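Local coordinates for sulfonate ABC transporter, periplasmic sulfonate-binding protein SsuA (Methylobacillus flagellatus, PDB 3UIF) that probably binds sulfonates or related sulfur-containing organic anions in the periplasm and delivers them to an ABC transporter for uptake, at residues A[37-42]-A[218-223]; A[224-229]-A[311-316]. All coordinates share one frame; numbering follows the deposited sequence.

Interaction 1. Residues A[37-42]-A[218-223]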
ATOM      1  N   GLU A  37       5.166 -22.805  -5.432  1.00 51.69           N
ATOM      2  CA  GLU A  37       5.312 -23.994  -6.264  1.00 53.83           C
ATOM      3  C   GLU A  37       5.871 -23.716  -7.661  1.00 53.59           C
ATOM      4  O   GLU A  37       6.743 -24.447  -8.127  1.00 54.89           O
ATOM      5  CB  GLU A  37       4.000 -24.769  -6.328  1.00 55.03           C
ATOM      6  CG  GLU A  37       4.008 -25.968  -7.277  1.00 57.30           C
ATOM      7  CD  GLU A  37       5.136 -26.987  -7.016  1.00 58.88           C
ATOM      8  OE1 GLU A  37       5.709 -27.034  -5.897  1.00 58.76           O
ATOM      9  OE2 GLU A  37       5.453 -27.761  -7.952  1.00 61.62           O
ATOM     10  N   GLU A  38       5.395 -22.662  -8.312  1.00 51.88           N
ATOM     11  CA  GLU A  38       5.873 -22.286  -9.648  1.00 51.95           C
ATOM     12  C   GLU A  38       7.337 -21.860  -9.667  1.00 51.66           C
ATOM     13  O   GLU A  38       8.069 -22.116 -10.648  1.00 52.47           O
ATOM     14  CB  GLU A  38       5.012 -21.170 -10.232  1.00 51.38           C
ATOM     15  CG  GLU A  38       3.638 -21.638 -10.710  1.00 51.20           C
ATOM     16  CD  GLU A  38       2.838 -20.520 -11.348  1.00 53.98           C
ATOM     17  OE1 GLU A  38       3.140 -19.328 -11.062  1.00 50.19           O
ATOM     18  OE2 GLU A  38       1.915 -20.827 -12.142  1.00 57.41           O
ATOM     19  N   LEU A  39       7.774 -21.218  -8.585  1.00 50.72           N
ATOM     20  CA  LEU A  39       9.181 -20.865  -8.439  1.00 50.68           C
ATOM     21  C   LEU A  39      10.049 -22.071  -8.166  1.00 52.27           C
ATOM     22  O   LEU A  39      11.203 -22.117  -8.599  1.00 52.75           O
ATOM     23  CB  LEU A  39       9.367 -19.793  -7.375  1.00 49.25           C
ATOM     24  CG  LEU A  39       8.938 -18.441  -7.967  1.00 46.72           C
ATOM     25  CD1 LEU A  39       8.877 -17.364  -6.895  1.00 45.06           C
ATOM     26  CD2 LEU A  39       9.862 -18.032  -9.108  1.00 45.10           C
ATOM     27  N   ARG A  40       9.479 -23.050  -7.462  1.00 53.30           N
ATOM     28  CA  ARG A  40      10.161 -24.299  -7.188  1.00 55.04           C
ATOM     29  C   ARG A  40      10.570 -24.991  -8.500  1.00 56.46           C
ATOM     30  O   ARG A  40      11.715 -25.435  -8.633  1.00 57.56           O
ATOM     31  CB  ARG A  40       9.298 -25.192  -6.293  1.00 56.39           C
ATOM     32  CG  ARG A  40      10.061 -26.333  -5.631  1.00 58.53           C
ATOM     33  CD  ARG A  40       9.276 -26.956  -4.483  1.00 60.97           C
ATOM     34  NE  ARG A  40      10.085 -27.930  -3.738  1.00 63.27           N
ATOM     35  CZ  ARG A  40      10.799 -27.653  -2.641  1.00 63.18           C
ATOM     36  NH1 ARG A  40      10.804 -26.418  -2.135  1.00 61.27           N
ATOM     37  NH2 ARG A  40      11.514 -28.612  -2.045  1.00 65.07           N
ATOM     38  N   LYS A  41       9.653 -25.033  -9.472  1.00 56.37           N
ATOM     39  CA  LYS A  41       9.941 -25.561 -10.824  1.00 57.78           C
ATOM     40  C   LYS A  41      11.129 -24.865 -11.499  1.00 57.02           C
ATOM     41  O   LYS A  41      11.855 -25.476 -12.285  1.00 58.44           O
ATOM     42  CB  LYS A  41       8.706 -25.453 -11.718  1.00 57.69           C
ATOM     43  CG  LYS A  41       7.559 -26.336 -11.251  1.00 62.22           C
ATOM     44  CD  LYS A  41       6.210 -25.846 -11.767  1.00 64.02           C
ATOM     45  CE  LYS A  41       5.095 -26.804 -11.369  1.00 65.87           C
ATOM     46  NZ  LYS A  41       3.936 -26.734 -12.305  1.00 67.39           N
ATOM     47  N   GLN A  42      11.327 -23.594 -11.171  1.00 55.28           N
ATOM     48  CA  GLN A  42      12.428 -22.806 -11.704  1.00 54.84           C
ATOM     49  C   GLN A  42      13.765 -23.058 -10.992  1.00 55.62           C
ATOM     50  O   GLN A  42      14.777 -22.445 -11.343  1.00 55.37           O
ATOM     51  CB  GLN A  42      12.099 -21.328 -11.558  1.00 53.05           C
ATOM     52  CG  GLN A  42      12.279 -20.532 -12.822  1.00 53.56           C
ATOM     53  CD  GLN A  42      10.983 -20.451 -13.574  1.00 53.44           C
ATOM     54  OE1 GLN A  42       9.923 -20.259 -12.974  1.00 51.89           O
ATOM     55  NE2 GLN A  42      11.051 -20.605 -14.888  1.00 54.99           N
ATOM     56  N   THR A 218      15.320 -12.695 -10.466  1.00 45.19           N
ATOM     57  CA  THR A 218      14.446 -11.557 -10.198  1.00 43.96           C
ATOM     58  C   THR A 218      13.270 -11.631 -11.149  1.00 43.26           C
ATOM     59  O   THR A 218      12.126 -11.462 -10.745  1.00 42.14           O
ATOM     60  CB  THR A 218      15.175 -10.203 -10.343  1.00 44.13           C
ATOM     61  OG1 THR A 218      16.281 -10.141  -9.429  1.00 44.58           O
ATOM     62  CG2 THR A 218      14.220  -9.027 -10.057  1.00 42.53           C
ATOM     63  N   GLN A 219      13.568 -11.924 -12.408  1.00 44.29           N
ATOM     64  CA  GLN A 219      12.554 -12.073 -13.447  1.00 43.85           C
ATOM     65  C   GLN A 219      11.583 -13.210 -13.142  1.00 43.74           C
ATOM     66  O   GLN A 219      10.378 -13.063 -13.323  1.00 43.02           O
ATOM     67  CB  GLN A 219      13.205 -12.298 -14.808  1.00 45.21           C
ATOM     68  CG  GLN A 219      12.208 -12.327 -15.957  1.00 45.20           C
ATOM     69  CD  GLN A 219      11.495 -11.005 -16.124  1.00 44.56           C
ATOM     70  OE1 GLN A 219      12.109  -9.997 -16.493  1.00 44.96           O
ATOM     71  NE2 GLN A 219      10.183 -10.994 -15.837  1.00 43.80           N
ATOM     72  N   ALA A 220      12.109 -14.334 -12.676  1.00 44.57           N
ATOM     73  CA  ALA A 220      11.282 -15.482 -12.402  1.00 44.44           C
ATOM     74  C   ALA A 220      10.273 -15.112 -11.317  1.00 43.41           C
ATOM     75  O   ALA A 220       9.081 -15.421 -11.423  1.00 43.06           O
ATOM     76  CB  ALA A 220      12.138 -16.667 -12.003  1.00 46.23           C
ATOM     77  N   ILE A 221      10.749 -14.387 -10.305  1.00 43.18           N
ATOM     78  CA  ILE A 221       9.888 -13.872  -9.235  1.00 41.69           C
ATOM     79  C   ILE A 221       8.794 -12.927  -9.729  1.00 40.87           C
ATOM     80  O   ILE A 221       7.617 -13.115  -9.419  1.00 40.43           O
ATOM     81  CB  ILE A 221      10.728 -13.263  -8.103  1.00 41.62           C
ATOM     82  CG1 ILE A 221      11.076 -14.362  -7.120  1.00 43.10           C
ATOM     83  CG2 ILE A 221       9.979 -12.173  -7.345  1.00 40.63           C
ATOM     84  CD1 ILE A 221      12.472 -14.238  -6.591  1.00 43.45           C
ATOM     85  N   VAL A 222       9.187 -11.925 -10.504  1.00 40.88           N
ATOM     86  CA  VAL A 222       8.230 -10.982 -11.089  1.00 40.07           C
ATOM     87  C   VAL A 222       7.213 -11.655 -12.025  1.00 40.46           C
ATOM     88  O   VAL A 222       6.000 -11.433 -11.899  1.00 39.99           O
ATOM     89  CB  VAL A 222       8.930  -9.810 -11.800  1.00 40.21           C
ATOM     90  CG1 VAL A 222       7.890  -8.829 -12.308  1.00 39.73           C
ATOM     91  CG2 VAL A 222       9.906  -9.114 -10.850  1.00 40.12           C
ATOM     92  N   THR A 223       7.690 -12.482 -12.951  1.00 41.54           N
ATOM     93  CA  THR A 223       6.780 -13.225 -13.810  1.00 42.02           C
ATOM     94  C   THR A 223       5.807 -14.052 -12.959  1.00 41.93           C
ATOM     95  O   THR A 223       4.595 -13.994 -13.173  1.00 41.81           O
ATOM     96  CB  THR A 223       7.530 -14.120 -14.796  1.00 43.45           C
ATOM     97  OG1 THR A 223       8.232 -13.302 -15.739  1.00 44.22           O
ATOM     98  CG2 THR A 223       6.573 -15.011 -15.528  1.00 44.18           C
TER
HETATM   99  O   HOH W   1       8.730 -17.324 -13.077  1.00 42.42           O
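The helical segments 37-42 and 218-223 come closest at L39 and A220, whose CA atoms are 7.0 Å apart, a spacing that suits a leucine set against the short side chain of an alanine. L39 carries most of the contact with its two forked methyls. Its CG lies anti to its own carbonyl carbon (chi1 -76°), which sends the fork across to the other helix and divides it over two consecutive residues. CD2 lies against the backbone of A220, 3.6 Å from A220 O, and meets A220 CB at 3.9 Å. CD1 goes to the neighbouring residue, 3.7 Å from I221 CG1. The CA-CB bond of I221 leads away from helix 35-41, so only the flank of its CG1 branch is met, and the leucine and isoleucine side chains cross at about a right angle.

These helices belong to one lobe of a periplasmic binding protein of the PBP2 type, in which helices cover a mixed sheet. Helix 35-41 leads directly into strand 44-51, and I44 on that strand touches both L39 and A220, while I221 reaches F71 on strand 71-75.

Toward solvent, the chain of Q42, bent at chi2 (93°), passes A220 with its CG 4.0 Å from A220 CB. A water joins the two segments, donating to Q42 OE1 at 3.2 Å and to A220 O at a distance that is short and imprecise at this resolution. On helix 215-233 itself, one turn is tied internally: Q219 NE2 donates to T223 OG1 over 3.0 Å, with an N-H...O angle of 152° and the hydroxyl slightly tilted from the amide plane. The same amide nitrogen is also bonded to F309 O, joining this helix to helix 308-316.

Interaction 2. Residues A[224-229]-A[311-316]; sequences AYLKSV and ATALKE
L226 and A313 make the main apolar contact between segments 224-229 and 311-316, both helical, with their CA atoms 7.4 Å apart. A single methyl of the leucine does the touching: L226 CD1 lies 3.5 Å from A313 CB. The same methyl is 4.2 Å from L314 CD2, so that it faces two successive residues of helix 308-316. In L226 CG sits beside the backbone N (chi1 -65°) and CD1 is anti to CA (chi2 178°), which carries that methyl toward helix 308-316. A313 meets it directly with CB, whereas L314 approaches only with the far end of its side chain. The three residues are buried, and P272 from a loop also packs on L226.

A second kind of packing is internal to segment 224-229. One turn after Y225, V229 CG2 rests 3.5 Å above the tyrosine ring plane, displaced toward the rim. The ring hydroxyl is hydrogen-bonded to S26 OG, while V229 touches W323.

Helix 308-316 is the last helix of the chain, and its meeting with helix 215-233 is a small helix-on-helix apolar interface, by which this last helix packs onto a lobe of the fold, consistent with the two-lobed PBP2 type.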
ATOM      1  N   ALA A 224       6.332 -14.791 -11.981  1.00 42.13           N
ATOM      2  CA  ALA A 224       5.492 -15.629 -11.117  1.00 42.14           C
ATOM      3  C   ALA A 224       4.481 -14.797 -10.326  1.00 41.16           C
ATOM      4  O   ALA A 224       3.316 -15.160 -10.239  1.00 41.65           O
ATOM      5  CB  ALA A 224       6.340 -16.487 -10.190  1.00 42.71           C
ATOM      6  N   TYR A 225       4.936 -13.680  -9.774  1.00 40.25           N
ATOM      7  CA  TYR A 225       4.080 -12.737  -9.090  1.00 40.19           C
ATOM      8  C   TYR A 225       2.897 -12.271  -9.930  1.00 39.28           C
ATOM      9  O   TYR A 225       1.748 -12.368  -9.504  1.00 39.02           O
ATOM     10  CB  TYR A 225       4.884 -11.515  -8.678  1.00 38.75           C
ATOM     11  CG  TYR A 225       4.068 -10.481  -7.932  1.00 37.92           C
ATOM     12  CD1 TYR A 225       3.745 -10.665  -6.593  1.00 37.72           C
ATOM     13  CD2 TYR A 225       3.646  -9.309  -8.565  1.00 37.55           C
ATOM     14  CE1 TYR A 225       3.016  -9.718  -5.901  1.00 37.31           C
ATOM     15  CE2 TYR A 225       2.916  -8.350  -7.893  1.00 36.84           C
ATOM     16  CZ  TYR A 225       2.596  -8.559  -6.557  1.00 36.72           C
ATOM     17  OH  TYR A 225       1.868  -7.608  -5.863  1.00 36.37           O
ATOM     18  N   LEU A 226       3.186 -11.737 -11.108  1.00 39.37           N
ATOM     19  CA  LEU A 226       2.135 -11.268 -12.007  1.00 39.39           C
ATOM     20  C   LEU A 226       1.129 -12.360 -12.407  1.00 40.26           C
ATOM     21  O   LEU A 226      -0.058 -12.076 -12.602  1.00 39.97           O
ATOM     22  CB  LEU A 226       2.736 -10.581 -13.237  1.00 39.16           C
ATOM     23  CG  LEU A 226       3.490  -9.295 -12.905  1.00 39.26           C
ATOM     24  CD1 LEU A 226       4.113  -8.690 -14.154  1.00 39.89           C
ATOM     25  CD2 LEU A 226       2.589  -8.277 -12.211  1.00 37.87           C
ATOM     26  N   LYS A 227       1.598 -13.603 -12.516  1.00 41.21           N
ATOM     27  CA  LYS A 227       0.678 -14.713 -12.777  1.00 41.92           C
ATOM     28  C   LYS A 227      -0.408 -14.773 -11.717  1.00 41.75           C
ATOM     29  O   LYS A 227      -1.592 -14.856 -12.053  1.00 42.22           O
ATOM     30  CB  LYS A 227       1.410 -16.035 -12.867  1.00 43.41           C
ATOM     31  CG  LYS A 227       1.896 -16.350 -14.262  1.00 44.54           C
ATOM     32  CD  LYS A 227       2.967 -17.423 -14.237  1.00 46.23           C
ATOM     33  CE  LYS A 227       2.622 -18.508 -15.239  1.00 49.45           C
ATOM     34  NZ  LYS A 227       3.790 -19.403 -15.473  1.00 52.55           N
ATOM     35  N   SER A 228      -0.008 -14.686 -10.447  1.00 41.21           N
ATOM     36  CA  SER A 228      -0.960 -14.656  -9.344  1.00 40.72           C
ATOM     37  C   SER A 228      -1.879 -13.429  -9.432  1.00 40.03           C
ATOM     38  O   SER A 228      -3.098 -13.541  -9.268  1.00 40.38           O
ATOM     39  CB  SER A 228      -0.233 -14.660  -8.001  1.00 40.40           C
ATOM     40  OG  SER A 228       0.524 -15.836  -7.818  1.00 41.37           O
ATOM     41  N   VAL A 229      -1.280 -12.272  -9.695  1.00 39.18           N
ATOM     42  CA  VAL A 229      -1.999 -11.014  -9.779  1.00 38.40           C
ATOM     43  C   VAL A 229      -3.027 -11.011 -10.918  1.00 39.22           C
ATOM     44  O   VAL A 229      -4.145 -10.562 -10.741  1.00 39.29           O
ATOM     45  CB  VAL A 229      -1.020  -9.829  -9.875  1.00 37.64           C
ATOM     46  CG1 VAL A 229      -1.754  -8.522 -10.126  1.00 37.25           C
ATOM     47  CG2 VAL A 229      -0.214  -9.721  -8.593  1.00 37.54           C
ATOM     48  N   ALA A 311       7.624  -5.162 -17.640  1.00 42.93           N
ATOM     49  CA  ALA A 311       7.683  -5.095 -19.100  1.00 44.23           C
ATOM     50  C   ALA A 311       8.001  -6.471 -19.711  1.00 45.11           C
ATOM     51  O   ALA A 311       7.262  -6.937 -20.594  1.00 45.95           O
ATOM     52  CB  ALA A 311       8.695  -4.049 -19.547  1.00 45.36           C
ATOM     53  N   THR A 312       9.076  -7.122 -19.245  1.00 45.01           N
ATOM     54  CA  THR A 312       9.422  -8.459 -19.751  1.00 45.94           C
ATOM     55  C   THR A 312       8.284  -9.454 -19.459  1.00 45.43           C
ATOM     56  O   THR A 312       7.850 -10.198 -20.352  1.00 46.46           O
ATOM     57  CB  THR A 312      10.783  -8.974 -19.208  1.00 46.19           C
ATOM     58  OG1 THR A 312      11.827  -8.085 -19.615  1.00 47.35           O
ATOM     59  CG2 THR A 312      11.109 -10.370 -19.730  1.00 47.13           C
ATOM     60  N   ALA A 313       7.781  -9.422 -18.226  1.00 44.06           N
ATOM     61  CA  ALA A 313       6.727 -10.338 -17.777  1.00 43.76           C
ATOM     62  C   ALA A 313       5.411 -10.221 -18.550  1.00 44.10           C
ATOM     63  O   ALA A 313       4.836 -11.244 -18.910  1.00 44.65           O
ATOM     64  CB  ALA A 313       6.490 -10.199 -16.281  1.00 42.24           C
ATOM     65  N   LEU A 314       4.961  -8.989 -18.810  1.00 43.83           N
ATOM     66  CA  LEU A 314       3.706  -8.722 -19.542  1.00 44.23           C
ATOM     67  C   LEU A 314       3.759  -9.184 -20.998  1.00 46.08           C
ATOM     68  O   LEU A 314       2.772  -9.707 -21.518  1.00 46.67           O
ATOM     69  CB  LEU A 314       3.351  -7.237 -19.500  1.00 43.91           C
ATOM     70  CG  LEU A 314       3.095  -6.480 -18.185  1.00 42.37           C
ATOM     71  CD1 LEU A 314       2.877  -5.018 -18.528  1.00 42.47           C
ATOM     72  CD2 LEU A 314       1.930  -7.016 -17.359  1.00 40.26           C
ATOM     73  N   LYS A 315       4.904  -8.982 -21.649  1.00 46.86           N
ATOM     74  CA  LYS A 315       5.154  -9.541 -22.982  1.00 48.53           C
ATOM     75  C   LYS A 315       5.108 -11.074 -22.910  1.00 49.02           C
ATOM     76  O   LYS A 315       4.388 -11.707 -23.657  1.00 50.25           O
ATOM     77  CB  LYS A 315       6.502  -9.048 -23.555  1.00 49.63           C
ATOM     78  CG  LYS A 315       6.923  -9.673 -24.895  1.00 51.51           C
ATOM     79  CD  LYS A 315       8.194  -9.031 -25.449  1.00 53.78           C
ATOM     80  CE  LYS A 315       8.829  -9.802 -26.610  1.00 56.67           C
ATOM     81  NZ  LYS A 315       9.840 -10.829 -26.174  1.00 56.52           N
ATOM     82  N   GLU A 316       5.857 -11.654 -21.978  1.00 48.38           N
ATOM     83  CA  GLU A 316       5.940 -13.108 -21.803  1.00 48.82           C
ATOM     84  C   GLU A 316       4.587 -13.748 -21.503  1.00 48.63           C
ATOM     85  O   GLU A 316       4.328 -14.873 -21.904  1.00 49.50           O
ATOM     86  CB  GLU A 316       6.877 -13.399 -20.641  1.00 47.93           C
ATOM     87  CG  GLU A 316       7.924 -14.479 -20.870  1.00 54.37           C
ATOM     88  CD  GLU A 316       9.082 -14.357 -19.877  1.00 57.45           C
ATOM     89  OE1 GLU A 316      10.239 -14.245 -20.350  1.00 60.24           O
ATOM     90  OE2 GLU A 316       8.834 -14.345 -18.632  1.00 58.73           O
TER

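How the interactions relate
Both contacts use helix 215-233, interaction 1 on an earlier part and interaction 2 on the next, and their centres lie 10 Å apart. Interaction 1 joins the helix to helix 35-41 beside the sheet and is only partly buried, reaching an exposed glutamine at its edge; interaction 2 joins it to helix 308-316 and is smaller, wholly apolar and buried. In each a leucine is set against an alanine, with both methyls in use in interaction 1 and one in interaction 2. Polar chemistry ties the two together: T223 OG1 and E316 OE2 are probably hydrogen-bonded at 3.1 Å, and T223 also packs on A313. E38 OE1 also packs against CD of K227.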